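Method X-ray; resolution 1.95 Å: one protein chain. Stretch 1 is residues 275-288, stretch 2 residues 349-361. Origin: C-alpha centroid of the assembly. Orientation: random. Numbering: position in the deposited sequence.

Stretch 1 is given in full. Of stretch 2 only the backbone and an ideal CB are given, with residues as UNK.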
# COMPACT_ATOMS: atom_id res chain seq x y z
N LEU A 275 -12.22 -2.15 15.67
CA LEU A 275 -10.74 -2.19 15.62
C LEU A 275 -10.17 -0.81 15.29
O LEU A 275 -9.17 -0.37 15.88
CB LEU A 275 -10.26 -3.24 14.62
CG LEU A 275 -8.76 -3.23 14.30
CD1 LEU A 275 -8.00 -3.73 15.54
CD2 LEU A 275 -8.50 -4.16 13.09
N GLN A 276 -10.85 -0.09 14.39
CA GLN A 276 -10.46 1.28 14.05
C GLN A 276 -10.38 2.12 15.35
O GLN A 276 -9.40 2.82 15.59
CB GLN A 276 -11.48 1.88 13.07
CG GLN A 276 -11.54 1.20 11.69
CD GLN A 276 -10.27 1.45 10.89
OE1 GLN A 276 -9.57 2.45 11.10
NE2 GLN A 276 -9.96 0.54 9.98
N VAL A 277 -11.41 1.99 16.17
CA VAL A 277 -11.51 2.76 17.40
C VAL A 277 -10.53 2.22 18.43
O VAL A 277 -9.83 3.02 19.06
CB VAL A 277 -12.98 2.81 17.93
CG1 VAL A 277 -13.06 3.58 19.29
CG2 VAL A 277 -13.91 3.46 16.88
N PHE A 278 -10.46 0.89 18.57
CA PHE A 278 -9.50 0.31 19.53
C PHE A 278 -8.09 0.84 19.25
O PHE A 278 -7.37 1.26 20.18
CB PHE A 278 -9.47 -1.22 19.47
CG PHE A 278 -8.24 -1.80 20.12
CD1 PHE A 278 -8.21 -2.03 21.50
CD2 PHE A 278 -7.11 -2.07 19.35
CE1 PHE A 278 -7.04 -2.54 22.12
CE2 PHE A 278 -5.95 -2.57 19.96
CZ PHE A 278 -5.92 -2.83 21.34
N ASN A 279 -7.72 0.84 17.97
CA ASN A 279 -6.38 1.27 17.58
C ASN A 279 -6.12 2.70 17.96
O ASN A 279 -5.03 3.01 18.48
CB ASN A 279 -6.11 1.08 16.08
CG ASN A 279 -4.70 1.54 15.71
OD1 ASN A 279 -4.52 2.51 14.94
ND2 ASN A 279 -3.71 0.88 16.29
N GLY A 280 -7.11 3.56 17.74
CA GLY A 280 -6.99 4.96 18.11
C GLY A 280 -6.78 5.16 19.60
O GLY A 280 -6.00 6.01 20.00
N ILE A 281 -7.48 4.36 20.43
CA ILE A 281 -7.42 4.52 21.89
C ILE A 281 -6.11 3.95 22.44
O ILE A 281 -5.58 4.44 23.44
CB ILE A 281 -8.62 3.80 22.54
CG1 ILE A 281 -9.92 4.57 22.28
CG2 ILE A 281 -8.43 3.59 24.05
CD1 ILE A 281 -11.19 3.66 22.48
N PHE A 282 -5.64 2.88 21.80
CA PHE A 282 -4.44 2.14 22.27
C PHE A 282 -3.16 2.94 21.98
O PHE A 282 -2.44 3.33 22.91
CB PHE A 282 -4.44 0.71 21.66
CG PHE A 282 -3.30 -0.18 22.13
CD1 PHE A 282 -2.89 -0.22 23.48
CD2 PHE A 282 -2.68 -1.02 21.22
CE1 PHE A 282 -1.84 -1.08 23.90
CE2 PHE A 282 -1.63 -1.87 21.61
CZ PHE A 282 -1.22 -1.93 22.97
N GLY A 283 -2.90 3.26 20.72
CA GLY A 283 -1.67 3.96 20.35
C GLY A 283 -1.78 4.77 19.07
O GLY A 283 -0.78 5.23 18.57
N GLY A 284 -2.99 4.94 18.53
CA GLY A 284 -3.12 5.50 17.18
C GLY A 284 -2.97 7.02 17.08
O GLY A 284 -2.51 7.56 16.05
N PHE A 285 -3.36 7.69 18.16
CA PHE A 285 -3.48 9.14 18.20
C PHE A 285 -2.76 9.68 19.44
O PHE A 285 -2.46 8.92 20.36
CB PHE A 285 -4.96 9.50 18.29
CG PHE A 285 -5.75 9.22 17.04
CD1 PHE A 285 -5.41 9.80 15.82
CD2 PHE A 285 -6.91 8.43 17.10
CE1 PHE A 285 -6.18 9.58 14.67
CE2 PHE A 285 -7.66 8.19 15.94
CZ PHE A 285 -7.29 8.75 14.72
N PRO A 286 -2.49 11.01 19.49
CA PRO A 286 -1.75 11.59 20.62
C PRO A 286 -2.43 11.46 21.98
O PRO A 286 -1.75 11.55 23.01
CB PRO A 286 -1.58 13.08 20.23
CG PRO A 286 -1.76 13.13 18.74
CD PRO A 286 -2.78 12.03 18.45
N HIS A 287 -3.74 11.21 21.98
CA HIS A 287 -4.50 11.06 23.21
C HIS A 287 -4.57 9.57 23.63
O HIS A 287 -5.24 9.22 24.61
CB HIS A 287 -5.91 11.65 23.04
CG HIS A 287 -6.73 10.96 21.98
ND1 HIS A 287 -6.85 11.46 20.70
CD2 HIS A 287 -7.44 9.81 22.00
CE1 HIS A 287 -7.63 10.65 19.99
NE2 HIS A 287 -7.99 9.64 20.76
N SER A 288 -3.84 8.72 22.92
CA SER A 288 -3.92 7.28 23.12
C SER A 288 -3.31 6.85 24.45
O SER A 288 -2.50 7.58 25.02
CB SER A 288 -3.21 6.53 22.00
OG SER A 288 -1.81 6.69 22.09
N UNK A 349 -11.48 9.71 25.72
CA UNK A 349 -10.69 8.80 24.87
C UNK A 349 -11.46 8.33 23.62
O UNK A 349 -10.97 8.44 22.51
CB UNK A 349 -10.26 7.58 25.69
N UNK A 350 -12.67 7.81 23.82
CA UNK A 350 -13.47 7.26 22.70
C UNK A 350 -13.95 8.37 21.78
O UNK A 350 -13.87 8.22 20.56
CB UNK A 350 -14.67 6.47 23.23
N UNK A 351 -14.44 9.46 22.37
CA UNK A 351 -15.03 10.58 21.63
C UNK A 351 -13.96 11.23 20.74
O UNK A 351 -14.20 11.47 19.56
CB UNK A 351 -15.63 11.61 22.59
N UNK A 352 -12.79 11.49 21.32
CA UNK A 352 -11.68 12.03 20.53
C UNK A 352 -11.23 11.10 19.42
O UNK A 352 -10.93 11.55 18.33
CB UNK A 352 -10.49 12.33 21.44
N UNK A 353 -11.18 9.80 19.70
CA UNK A 353 -10.82 8.81 18.68
C UNK A 353 -11.83 8.82 17.53
O UNK A 353 -11.44 8.88 16.37
CB UNK A 353 -10.74 7.41 19.30
N UNK A 354 -13.13 8.78 17.85
CA UNK A 354 -14.18 8.81 16.81
C UNK A 354 -14.10 10.10 15.94
O UNK A 354 -14.15 10.03 14.71
CB UNK A 354 -15.56 8.71 17.47
N UNK A 355 -13.93 11.25 16.59
CA UNK A 355 -13.82 12.55 15.89
C UNK A 355 -12.67 12.54 14.87
O UNK A 355 -12.84 12.92 13.70
CB UNK A 355 -13.61 13.68 16.90
N UNK A 356 -11.50 12.06 15.31
CA UNK A 356 -10.32 12.07 14.45
C UNK A 356 -10.44 11.05 13.31
O UNK A 356 -10.04 11.33 12.20
CB UNK A 356 -9.07 11.78 15.28
N UNK A 357 -11.02 9.89 13.59
CA UNK A 357 -11.28 8.93 12.51
C UNK A 357 -12.26 9.52 11.49
O UNK A 357 -11.98 9.48 10.28
CB UNK A 357 -11.83 7.62 13.08
N UNK A 358 -13.36 10.10 11.96
CA UNK A 358 -14.33 10.72 11.05
C UNK A 358 -13.71 11.84 10.25
O UNK A 358 -13.88 11.89 9.05
CB UNK A 358 -15.53 11.25 11.83
N UNK A 359 -12.98 12.73 10.92
CA UNK A 359 -12.36 13.86 10.22
C UNK A 359 -11.44 13.39 9.08
O UNK A 359 -11.46 13.95 7.98
CB UNK A 359 -11.57 14.72 11.21
N UNK A 360 -10.63 12.37 9.36
CA UNK A 360 -9.72 11.84 8.36
C UNK A 360 -10.45 11.23 7.16
O UNK A 360 -10.15 11.57 6.03
CB UNK A 360 -8.81 10.79 9.00
N UNK A 361 -11.43 10.37 7.41
CA UNK A 361 -12.25 9.81 6.36
C UNK A 361 -12.91 10.90 5.50
O UNK A 361 -12.80 10.88 4.28
CB UNK A 361 -13.32 8.90 6.97

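Stretch 2 is helical throughout, its axis passing 9.0 Å from that of helix 275-284 at 114°, so only some positions can meet stretch 1.

Position 349 points its CB sideways, 4.6 Å from Ile-281 CG1. A long, flexible chain could cover the isoleucine and carry a polar end beyond it. It is Glu-349, and a water donates hydrogen bonds both to its OE2 (2.7 Å) and to His-287 O (2.8 Å).

At 350 the CB points away, yet lies 4.5 Å from Ile-281 CD1; a branched or long apolar chain would suit. Ile-350 brings CG1 to 4.0 Å from Ile-281 CD1 and CG2 to 4.2 Å from Val-277 CG1. Position 351 points away with nothing of stretch 1 near its CB, so stretch 1 sets no limit; a polar residue is one option, and Glu-351 is found.

Position 352 points toward stretch 1, its CB 3.6 Å from His-287 CE1. Any residue with a methylene here could cover the imidazole, and a polar end could continue past it. Gln-352 lays CB over the ring face, 3.7 Å from the ring centroid of His-287.

Position 353 is the tightest: its CA is 5.5 Å from the CA of Gly-280, and its CB, pointing sideways, is 3.8 Å from His-287 NE2. Serine or threonine would suit, their hydroxyl able to pair with the imidazole nitrogen. In Thr-353, OG1 accepts from His-287 NE2 (2.8 Å, nearly linear) and donates to the backbone O of Glu-349 (2.7 Å). Its methyl CG2 packs 3.6 Å from Gly-280 CA, in space that a CB on the glycine would invade.

Position 354 points away, so a long chain with a polar end is suitable; the aliphatic part of Lys-354 borders Val-277, which sits among residues 350, 353, 354 and 357. Position 355 is out of reach, so many residues would serve; Ala-355 makes no contact.

Position 356 points toward stretch 1, with CB 3.6 Å from Phe-285 CZ. A flexible apolar chain could follow the ring. Met-356, present as selenomethionine, sets CB over the ring face, and its SE lies 4.2 Å from the Phe-285 centroid and at the edge of the His-287 ring.

At 357 the CB points sideways, 5.0 Å from Phe-285 CZ, so a chain must extend to reach Val-277 and the ring; a branched apolar residue such as leucine would do so. Leu-357 places CD1 4.0 Å from Val-277 CG2 and CD2 4.0 Å from Phe-285 CZ.

Positions 358, 359 and 361 are out of reach, so stretch 1 sets no preference: Lys-358, Asn-359 and Tyr-361. Position 360 points toward stretch 1 but has no neighbour near its CB, favouring length; Gln-360 brings NE2 3.8 Å from Phe-285 CE1, at the ring edge.

Stretch 2 349-361: EIEQTKAMLKNQY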
# COMPACT_ATOMS: atom_id res chain seq x y z
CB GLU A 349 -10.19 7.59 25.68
CG GLU A 349 -9.10 7.95 26.67
CD GLU A 349 -8.67 6.76 27.50
OE1 GLU A 349 -9.54 6.12 28.12
OE2 GLU A 349 -7.47 6.50 27.55
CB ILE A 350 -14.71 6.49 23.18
CG1 ILE A 350 -14.35 5.44 24.20
CG2 ILE A 350 -15.39 5.73 22.02
CD1 ILE A 350 -15.44 5.29 25.20
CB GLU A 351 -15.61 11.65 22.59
CG GLU A 351 -16.92 11.26 23.34
CD GLU A 351 -17.44 12.38 24.31
OE1 GLU A 351 -16.69 13.34 24.65
OE2 GLU A 351 -18.63 12.29 24.72
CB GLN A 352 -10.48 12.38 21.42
CG GLN A 352 -10.60 13.70 22.11
CD GLN A 352 -9.24 14.17 22.57
OE1 GLN A 352 -8.85 13.89 23.71
NE2 GLN A 352 -8.48 14.82 21.68
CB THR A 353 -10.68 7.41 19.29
OG1 THR A 353 -9.66 7.47 20.30
CG2 THR A 353 -10.34 6.37 18.22
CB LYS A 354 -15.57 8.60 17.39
CG LYS A 354 -15.79 7.21 18.06
CD LYS A 354 -17.18 7.10 18.66
CE LYS A 354 -17.47 5.66 19.06
NZ LYS A 354 -18.81 5.48 19.70
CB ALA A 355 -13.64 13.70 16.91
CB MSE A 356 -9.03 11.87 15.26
CG MSE A 356 -8.67 13.14 16.07
SE MSE A 356 -7.08 12.94 17.14
CE MSE A 356 -5.77 13.18 15.70
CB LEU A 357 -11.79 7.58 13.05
CG LEU A 357 -10.74 6.72 13.76
CD1 LEU A 357 -11.41 5.59 14.55
CD2 LEU A 357 -9.68 6.14 12.80
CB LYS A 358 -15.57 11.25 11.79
CG LYS A 358 -16.49 10.12 12.31
CD LYS A 358 -17.73 10.68 12.99
CE LYS A 358 -17.38 11.41 14.28
NZ LYS A 358 -18.65 11.67 14.99
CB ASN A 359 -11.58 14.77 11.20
CG ASN A 359 -12.50 15.59 12.13
OD1 ASN A 359 -13.70 15.77 11.87
ND2 ASN A 359 -11.92 16.08 13.24
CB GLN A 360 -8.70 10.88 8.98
CG GLN A 360 -7.79 11.63 9.93
CD GLN A 360 -6.76 10.77 10.64
OE1 GLN A 360 -6.74 9.53 10.53
NE2 GLN A 360 -5.89 11.44 11.41
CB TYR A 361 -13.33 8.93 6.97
CG TYR A 361 -14.24 8.23 6.00
CD1 TYR A 361 -13.87 7.02 5.41
CD2 TYR A 361 -15.49 8.75 5.70
CE1 TYR A 361 -14.74 6.36 4.53
CE2 TYR A 361 -16.35 8.12 4.85
CZ TYR A 361 -15.98 6.93 4.27
OH TYR A 361 -16.87 6.33 3.40
O HOH W 1 -5.23 7.87 27.07
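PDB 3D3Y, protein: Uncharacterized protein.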